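Local coordinates for protein putative HTH-type transcriptional regulator PF0864 (Pyrococcus furiosus, PDB 2IA0) that is a putative transcriptional regulator of the AsnC family, which probably binds specific DNA sequences through a helix-turn-helix motif to control gene expression, at residues H76-V81 with D131-F136; I80-G85 with P145-I150. All coordinates share one frame; numbering follows the deposited sequence.

Interaction 1: residues H76-V81 with D131-F136; sequences HLALIV and DELVKF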
ATOM      1  N   HIS A  76      -0.029   5.601 -14.216  1.00 14.76           N
ATOM      2  CA  HIS A  76       1.292   6.183 -14.019  1.00 13.87           C
ATOM      3  C   HIS A  76       1.390   6.692 -12.609  1.00 13.25           C
ATOM      4  O   HIS A  76       0.586   7.506 -12.165  1.00 12.75           O
ATOM      5  CB  HIS A  76       1.591   7.282 -15.051  1.00 13.84           C
ATOM      6  CG  HIS A  76       1.759   6.730 -16.433  1.00 16.62           C
ATOM      7  ND1 HIS A  76       1.014   7.162 -17.509  1.00 17.47           N
ATOM      8  CD2 HIS A  76       2.521   5.704 -16.891  1.00 18.01           C
ATOM      9  CE1 HIS A  76       1.341   6.457 -18.579  1.00 18.72           C
ATOM     10  NE2 HIS A  76       2.249   5.564 -18.229  1.00 19.08           N
ATOM     11  N   LEU A  77       2.382   6.163 -11.913  1.00 12.45           N
ATOM     12  CA  LEU A  77       2.587   6.420 -10.514  1.00 11.80           C
ATOM     13  C   LEU A  77       3.976   7.070 -10.339  1.00 10.45           C
ATOM     14  O   LEU A  77       4.894   6.857 -11.157  1.00  9.09           O
ATOM     15  CB  LEU A  77       2.457   5.095  -9.773  1.00 12.55           C
ATOM     16  CG  LEU A  77       1.845   5.001  -8.375  1.00 15.77           C
ATOM     17  CD1 LEU A  77       0.364   5.281  -8.390  1.00 17.56           C
ATOM     18  CD2 LEU A  77       2.109   3.622  -7.820  1.00 19.02           C
ATOM     19  N   ALA A  78       4.104   7.918  -9.321  1.00  8.79           N
ATOM     20  CA  ALA A  78       5.383   8.547  -8.987  1.00  7.62           C
ATOM     21  C   ALA A  78       5.497   8.686  -7.479  1.00  7.56           C
ATOM     22  O   ALA A  78       4.501   8.927  -6.773  1.00  7.46           O
ATOM     23  CB  ALA A  78       5.527   9.898  -9.655  1.00  6.37           C
ATOM     24  N   LEU A  79       6.700   8.466  -6.977  1.00  7.19           N
ATOM     25  CA  LEU A  79       6.995   8.756  -5.594  1.00  7.63           C
ATOM     26  C   LEU A  79       7.671  10.142  -5.531  1.00  7.67           C
ATOM     27  O   LEU A  79       8.516  10.473  -6.346  1.00  7.09           O
ATOM     28  CB  LEU A  79       7.891   7.660  -5.033  1.00  8.01           C
ATOM     29  CG  LEU A  79       8.637   7.929  -3.734  1.00  8.72           C
ATOM     30  CD1 LEU A  79       7.657   7.764  -2.550  1.00 10.70           C
ATOM     31  CD2 LEU A  79       9.800   6.956  -3.645  1.00  8.91           C
ATOM     32  N   ILE A  80       7.260  10.958  -4.570  1.00  8.90           N
ATOM     33  CA  ILE A  80       7.755  12.336  -4.438  1.00  8.89           C
ATOM     34  C   ILE A  80       8.396  12.515  -3.078  1.00  9.34           C
ATOM     35  O   ILE A  80       7.816  12.145  -2.079  1.00  8.94           O
ATOM     36  CB  ILE A  80       6.592  13.333  -4.585  1.00  8.98           C
ATOM     37  CG1 ILE A  80       5.829  13.029  -5.884  1.00  6.43           C
ATOM     38  CG2 ILE A  80       7.107  14.796  -4.544  1.00  7.39           C
ATOM     39  CD1 ILE A  80       4.770  13.993  -6.196  1.00  7.34           C
ATOM     40  N   VAL A  81       9.608  13.052  -3.044  1.00 10.54           N
ATOM     41  CA  VAL A  81      10.261  13.349  -1.766  1.00 10.59           C
ATOM     42  C   VAL A  81      10.596  14.830  -1.643  1.00 11.35           C
ATOM     43  O   VAL A  81      11.389  15.369  -2.405  1.00 11.26           O
ATOM     44  CB  VAL A  81      11.502  12.474  -1.507  1.00 10.93           C
ATOM     45  CG1 VAL A  81      12.013  12.683  -0.049  1.00 10.35           C
ATOM     46  CG2 VAL A  81      11.167  10.995  -1.761  1.00  7.92           C
ATOM     47  N   ASP A 131       2.715  14.096 -17.129  1.00 25.75           N
ATOM     48  CA  ASP A 131       1.827  14.721 -18.143  1.00 25.47           C
ATOM     49  C   ASP A 131       0.650  15.311 -17.369  1.00 24.78           C
ATOM     50  O   ASP A 131       0.632  16.515 -17.121  1.00 24.76           O
ATOM     51  CB  ASP A 131       1.414  13.880 -19.344  1.00 25.75           C
ATOM     52  CG  ASP A 131       0.958  14.745 -20.520  1.00 27.09           C
ATOM     53  OD1 ASP A 131       1.121  15.987 -20.458  1.00 28.22           O
ATOM     54  OD2 ASP A 131       0.438  14.188 -21.512  1.00 29.58           O
ATOM     55  N   GLU A 132      -0.286  14.478 -16.927  1.00 24.07           N
ATOM     56  CA  GLU A 132      -1.106  14.860 -15.781  1.00 23.74           C
ATOM     57  C   GLU A 132      -0.214  14.975 -14.510  1.00 23.42           C
ATOM     58  O   GLU A 132      -0.474  15.791 -13.633  1.00 23.03           O
ATOM     59  CB  GLU A 132      -2.278  13.877 -15.586  1.00 23.84           C
ATOM     60  CG  GLU A 132      -3.579  14.267 -16.330  1.00 23.81           C
ATOM     61  CD  GLU A 132      -4.666  13.182 -16.291  1.00 26.22           C
ATOM     62  OE1 GLU A 132      -4.705  12.378 -15.325  1.00 26.78           O
ATOM     63  OE2 GLU A 132      -5.499  13.132 -17.235  1.00 26.35           O
ATOM     64  N   LEU A 133       0.848  14.170 -14.442  1.00 23.17           N
ATOM     65  CA  LEU A 133       1.833  14.226 -13.356  1.00 23.05           C
ATOM     66  C   LEU A 133       2.711  15.480 -13.394  1.00 22.55           C
ATOM     67  O   LEU A 133       2.926  16.124 -12.371  1.00 22.59           O
ATOM     68  CB  LEU A 133       2.714  12.974 -13.375  1.00 23.35           C
ATOM     69  CG  LEU A 133       2.308  11.832 -12.441  1.00 24.74           C
ATOM     70  CD1 LEU A 133       2.486  10.459 -13.084  1.00 25.04           C
ATOM     71  CD2 LEU A 133       3.120  11.939 -11.159  1.00 26.29           C
ATOM     72  N   VAL A 134       3.233  15.806 -14.572  1.00 22.06           N
ATOM     73  CA  VAL A 134       3.966  17.050 -14.785  1.00 21.82           C
ATOM     74  C   VAL A 134       3.108  18.242 -14.365  1.00 21.73           C
ATOM     75  O   VAL A 134       3.485  19.024 -13.499  1.00 21.61           O
ATOM     76  CB  VAL A 134       4.427  17.164 -16.254  1.00 21.75           C
ATOM     77  CG1 VAL A 134       4.805  18.622 -16.631  1.00 20.61           C
ATOM     78  CG2 VAL A 134       5.574  16.183 -16.502  1.00 21.15           C
ATOM     79  N   LYS A 135       1.938  18.334 -14.973  1.00 22.22           N
ATOM     80  CA  LYS A 135       0.911  19.310 -14.631  1.00 22.44           C
ATOM     81  C   LYS A 135       0.560  19.293 -13.134  1.00 22.17           C
ATOM     82  O   LYS A 135       0.295  20.351 -12.555  1.00 23.23           O
ATOM     83  CB  LYS A 135      -0.332  19.041 -15.490  1.00 22.61           C
ATOM     84  CG  LYS A 135      -1.182  20.252 -15.783  1.00 24.48           C
ATOM     85  CD  LYS A 135      -2.629  19.850 -16.091  1.00 26.11           C
ATOM     86  CE  LYS A 135      -3.571  20.988 -15.687  1.00 26.95           C
ATOM     87  NZ  LYS A 135      -4.989  20.671 -16.013  1.00 28.45           N
ATOM     88  N   PHE A 136       0.549  18.108 -12.509  1.00 21.29           N
ATOM     89  CA  PHE A 136       0.321  18.002 -11.060  1.00 20.24           C
ATOM     90  C   PHE A 136       1.474  18.610 -10.252  1.00 19.91           C
ATOM     91  O   PHE A 136       1.232  19.338  -9.300  1.00 20.15           O
ATOM     92  CB  PHE A 136       0.080  16.554 -10.605  1.00 19.82           C
ATOM     93  CG  PHE A 136      -0.039  16.396  -9.102  1.00 18.44           C
ATOM     94  CD1 PHE A 136      -1.293  16.398  -8.483  1.00 17.27           C
ATOM     95  CD2 PHE A 136       1.094  16.257  -8.307  1.00 16.99           C
ATOM     96  CE1 PHE A 136      -1.421  16.252  -7.086  1.00 14.69           C
ATOM     97  CE2 PHE A 136       0.983  16.129  -6.915  1.00 17.85           C
ATOM     98  CZ  PHE A 136      -0.288  16.116  -6.302  1.00 16.26           C
TER

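Interaction 2: residues I80-G85 with P145-I150; sequences IVLEVG and PNLKHI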
ATOM      1  N   ILE A  80       7.260  10.958  -4.570  1.00  8.90           N
ATOM      2  CA  ILE A  80       7.755  12.336  -4.438  1.00  8.89           C
ATOM      3  C   ILE A  80       8.396  12.515  -3.078  1.00  9.34           C
ATOM      4  O   ILE A  80       7.816  12.145  -2.079  1.00  8.94           O
ATOM      5  CB  ILE A  80       6.592  13.333  -4.585  1.00  8.98           C
ATOM      6  CG1 ILE A  80       5.829  13.029  -5.884  1.00  6.43           C
ATOM      7  CG2 ILE A  80       7.107  14.796  -4.544  1.00  7.39           C
ATOM      8  CD1 ILE A  80       4.770  13.993  -6.196  1.00  7.34           C
ATOM      9  N   VAL A  81       9.608  13.052  -3.044  1.00 10.54           N
ATOM     10  CA  VAL A  81      10.261  13.349  -1.766  1.00 10.59           C
ATOM     11  C   VAL A  81      10.596  14.830  -1.643  1.00 11.35           C
ATOM     12  O   VAL A  81      11.389  15.369  -2.405  1.00 11.26           O
ATOM     13  CB  VAL A  81      11.502  12.474  -1.507  1.00 10.93           C
ATOM     14  CG1 VAL A  81      12.013  12.683  -0.049  1.00 10.35           C
ATOM     15  CG2 VAL A  81      11.167  10.995  -1.761  1.00  7.92           C
ATOM     16  N   LEU A  82       9.945  15.471  -0.677  1.00 11.94           N
ATOM     17  CA  LEU A  82      10.091  16.889  -0.395  1.00 12.21           C
ATOM     18  C   LEU A  82      10.919  17.068   0.868  1.00 12.98           C
ATOM     19  O   LEU A  82      10.689  16.387   1.856  1.00 12.83           O
ATOM     20  CB  LEU A  82       8.704  17.508  -0.145  1.00 11.79           C
ATOM     21  CG  LEU A  82       7.633  17.362  -1.218  1.00 11.65           C
ATOM     22  CD1 LEU A  82       6.416  18.152  -0.809  1.00 12.81           C
ATOM     23  CD2 LEU A  82       8.155  17.839  -2.556  1.00 13.48           C
ATOM     24  N   GLU A  83      11.854  18.004   0.853  1.00 14.11           N
ATOM     25  CA  GLU A  83      12.595  18.348   2.061  1.00 15.90           C
ATOM     26  C   GLU A  83      12.388  19.831   2.351  1.00 16.57           C
ATOM     27  O   GLU A  83      12.662  20.678   1.504  1.00 16.65           O
ATOM     28  CB  GLU A  83      14.088  18.037   1.885  1.00 16.07           C
ATOM     29  CG  GLU A  83      14.967  18.398   3.087  1.00 17.35           C
ATOM     30  CD  GLU A  83      16.454  18.229   2.797  1.00 20.35           C
ATOM     31  OE1 GLU A  83      16.846  18.183   1.608  1.00 22.73           O
ATOM     32  OE2 GLU A  83      17.249  18.154   3.758  1.00 23.12           O
ATOM     33  N   VAL A  84      11.903  20.133   3.546  1.00 17.54           N
ATOM     34  CA  VAL A  84      11.668  21.516   3.960  1.00 19.11           C
ATOM     35  C   VAL A  84      12.972  22.171   4.399  1.00 20.04           C
ATOM     36  O   VAL A  84      13.800  21.536   5.053  1.00 20.09           O
ATOM     37  CB  VAL A  84      10.548  21.600   5.025  1.00 18.71           C
ATOM     38  CG1 VAL A  84      10.413  22.994   5.543  1.00 19.58           C
ATOM     39  CG2 VAL A  84       9.210  21.176   4.387  1.00 19.30           C
ATOM     40  N   GLY A  85      13.174  23.415   3.966  1.00 22.03           N
ATOM     41  CA  GLY A  85      14.370  24.204   4.299  1.00 24.15           C
ATOM     42  C   GLY A  85      14.198  24.827   5.670  1.00 26.19           C
ATOM     43  O   GLY A  85      14.967  24.538   6.607  1.00 26.87           O
ATOM     44  N   PRO A 145       6.338  26.871  -1.125  1.00 23.71           N
ATOM     45  CA  PRO A 145       7.491  27.687  -0.699  1.00 23.86           C
ATOM     46  C   PRO A 145       8.367  27.019   0.361  1.00 23.74           C
ATOM     47  O   PRO A 145       7.894  26.177   1.129  1.00 24.18           O
ATOM     48  CB  PRO A 145       6.845  28.969  -0.114  1.00 23.99           C
ATOM     49  CG  PRO A 145       5.405  28.918  -0.498  1.00 23.89           C
ATOM     50  CD  PRO A 145       5.076  27.439  -0.617  1.00 23.79           C
ATOM     51  N   ASN A 146       9.637  27.404   0.384  1.00 23.47           N
ATOM     52  CA  ASN A 146      10.582  26.987   1.420  1.00 23.42           C
ATOM     53  C   ASN A 146      10.987  25.509   1.358  1.00 23.01           C
ATOM     54  O   ASN A 146      11.295  24.886   2.381  1.00 22.69           O
ATOM     55  CB  ASN A 146      10.078  27.397   2.817  1.00 23.82           C
ATOM     56  CG  ASN A 146      10.079  28.908   3.018  1.00 24.59           C
ATOM     57  OD1 ASN A 146      10.916  29.626   2.467  1.00 26.75           O
ATOM     58  ND2 ASN A 146       9.144  29.391   3.810  1.00 26.18           N
ATOM     59  N   LEU A 147      11.001  24.958   0.145  1.00 22.64           N
ATOM     60  CA  LEU A 147      11.487  23.604  -0.051  1.00 22.26           C
ATOM     61  C   LEU A 147      12.953  23.625  -0.459  1.00 21.80           C
ATOM     62  O   LEU A 147      13.331  24.308  -1.397  1.00 21.60           O
ATOM     63  CB  LEU A 147      10.634  22.843  -1.072  1.00 22.41           C
ATOM     64  CG  LEU A 147       9.189  22.490  -0.706  1.00 21.99           C
ATOM     65  CD1 LEU A 147       8.613  21.549  -1.728  1.00 20.63           C
ATOM     66  CD2 LEU A 147       9.054  21.890   0.672  1.00 21.19           C
ATOM     67  N   LYS A 148      13.778  22.896   0.278  1.00 21.28           N
ATOM     68  CA  LYS A 148      15.187  22.768  -0.067  1.00 20.84           C
ATOM     69  C   LYS A 148      15.343  21.840  -1.271  1.00 20.44           C
ATOM     70  O   LYS A 148      16.059  22.166  -2.206  1.00 20.42           O
ATOM     71  CB  LYS A 148      15.972  22.261   1.134  1.00 21.15           C
ATOM     72  CG  LYS A 148      17.474  22.342   1.009  1.00 23.07           C
ATOM     73  CD  LYS A 148      18.134  22.533   2.382  1.00 26.82           C
ATOM     74  CE  LYS A 148      17.557  21.568   3.437  1.00 28.88           C
ATOM     75  NZ  LYS A 148      17.884  22.027   4.835  1.00 29.85           N
ATOM     76  N   HIS A 149      14.630  20.714  -1.268  1.00 19.32           N
ATOM     77  CA  HIS A 149      14.784  19.719  -2.308  1.00 18.87           C
ATOM     78  C   HIS A 149      13.465  19.071  -2.709  1.00 17.84           C
ATOM     79  O   HIS A 149      12.586  18.895  -1.889  1.00 17.57           O
ATOM     80  CB  HIS A 149      15.806  18.650  -1.879  1.00 18.68           C
ATOM     81  CG  HIS A 149      17.226  19.122  -1.932  1.00 21.84           C
ATOM     82  ND1 HIS A 149      18.137  18.869  -0.926  1.00 23.70           N
ATOM     83  CD2 HIS A 149      17.895  19.837  -2.873  1.00 23.84           C
ATOM     84  CE1 HIS A 149      19.306  19.395  -1.252  1.00 23.76           C
ATOM     85  NE2 HIS A 149      19.183  19.995  -2.424  1.00 23.41           N
ATOM     86  N   ILE A 150      13.345  18.742  -3.993  1.00 17.25           N
ATOM     87  CA  ILE A 150      12.249  17.960  -4.524  1.00 16.70           C
ATOM     88  C   ILE A 150      12.846  16.830  -5.363  1.00 17.38           C
ATOM     89  O   ILE A 150      13.666  17.078  -6.250  1.00 17.91           O
ATOM     90  CB  ILE A 150      11.315  18.776  -5.455  1.00 16.40           C
ATOM     91  CG1 ILE A 150      10.716  19.995  -4.752  1.00 15.60           C
ATOM     92  CG2 ILE A 150      10.216  17.851  -6.091  1.00 14.37           C
ATOM     93  CD1 ILE A 150      10.277  21.087  -5.745  1.00 16.46           C
TER

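Interaction 1: residues H76-V81 with D131-F136
Phe136, which meets Ile80 across this contact, is held at its backbone by the bond from Phe136 N to Glu132 O (2.8 Å), part of the first turn of helix 132-140. This is helix-on-sheet packing in the alpha+beta domain, whose beta-alpha-beta-beta-alpha-beta order is that of a ferredoxin-like fold. The axes of segments 132-136 and 76-81 come within 10.1 Å of each other, their N-to-C directions 34° apart. His76, Ala78 and Ile80 start their side chains toward the helix, while Leu77 and Leu79 leave on the other face, where Leu79 packs on Leu79 of the second subunit.

Leu133 has the largest share of the contact and splits its methyls between two strand residues. CD2 presses on Ala78 CB at 3.5 Å. CD1 lies beside the start of the strand, 3.8 Å from His76 CB and 3.6 Å from His76 O. The His76 ring itself leads away from the helix, and His76 ND1 makes a weak hydrogen bond to Asn128 O.

One turn on, the ring of Phe136 carries CE2 up to Ile80 and also touches Leu107, Val110 and Ile141. On the strand side, Ile80 has CD1 anti to CA (chi2 -175°), reaching outward until Ile80 CD1 comes obliquely to Phe136 CE2 at 4.4 Å.

Interaction 2: residues I80-G85 with P145-I150
Glu83 and His149 are bound through both backbone and side chain, on the antiparallel pairing of central strand 76-84 with edge strand 147-154. A classic beta bulge interrupts the ladder: Lys148 and His149 both face Glu83. Glu83 O therefore takes two amides, a firm one from Lys148 N at 2.8 Å and a weak one from His149 N at 3.4 Å. In return Glu83 N gives its hydrogen to His149 O at 3.0 Å, an oxygen that Leu82 CA also approaches in a CA-H...O contact. Past the bulge, Gly85 N, already in the loop, donates to Asn146 O at 2.9 Å.

On the face carrying Glu83 and His149, Glu83 reaches out with CG anti to N (chi1 178°) and lies alongside His149. His149 ND1 donates to Glu83 OE1 at 2.9 Å, meeting that oxygen close to its C-O line, with carboxylate and ring planes turned 36° apart. Lys148 slants across the same carboxylate: its CE packs beside OE2, but Lys148 NZ stays 4.1 Å from Glu83 OE2, beyond a salt bridge.

Leu82 and Ile150 share the other face, side by side; Leu147, across the bulge, sets CD1 on Leu82 CD2 (3.8 Å) and CD2 on Val84 CG2 (3.8 Å). Val84 also packs on Leu93 and Tyr96 of helix 91-105. With one carboxylate oxygen bonded to an imidazole and the other near an ammonium group, Glu83 is likely to stay ionised and may modestly favour a protonated His149, though a neutral ring with its hydrogen on ND1 would serve equally well.

Both contacts start from strand 76-84; their segments share Ile80 and Val81, and their centres lie 16 Å apart. Interaction 1 uses the first part of that strand and sets helix 132-140 against one face of the sheet; interaction 2 uses the last part. Helix 132-140 and strand 147-154 follow each other in sequence, so the second alpha-beta unit of the ferredoxin-like fold returns twice to its first strand, once as a helix over a face and once as a neighbouring strand. Interaction 2 adds the last strand of the antiparallel sheet, ordered 110-116, 120-127, 76-84, 147-154, whose other face meets the second subunit, where Leu79 and Val81 pack on Leu79 and Phe153 of that subunit.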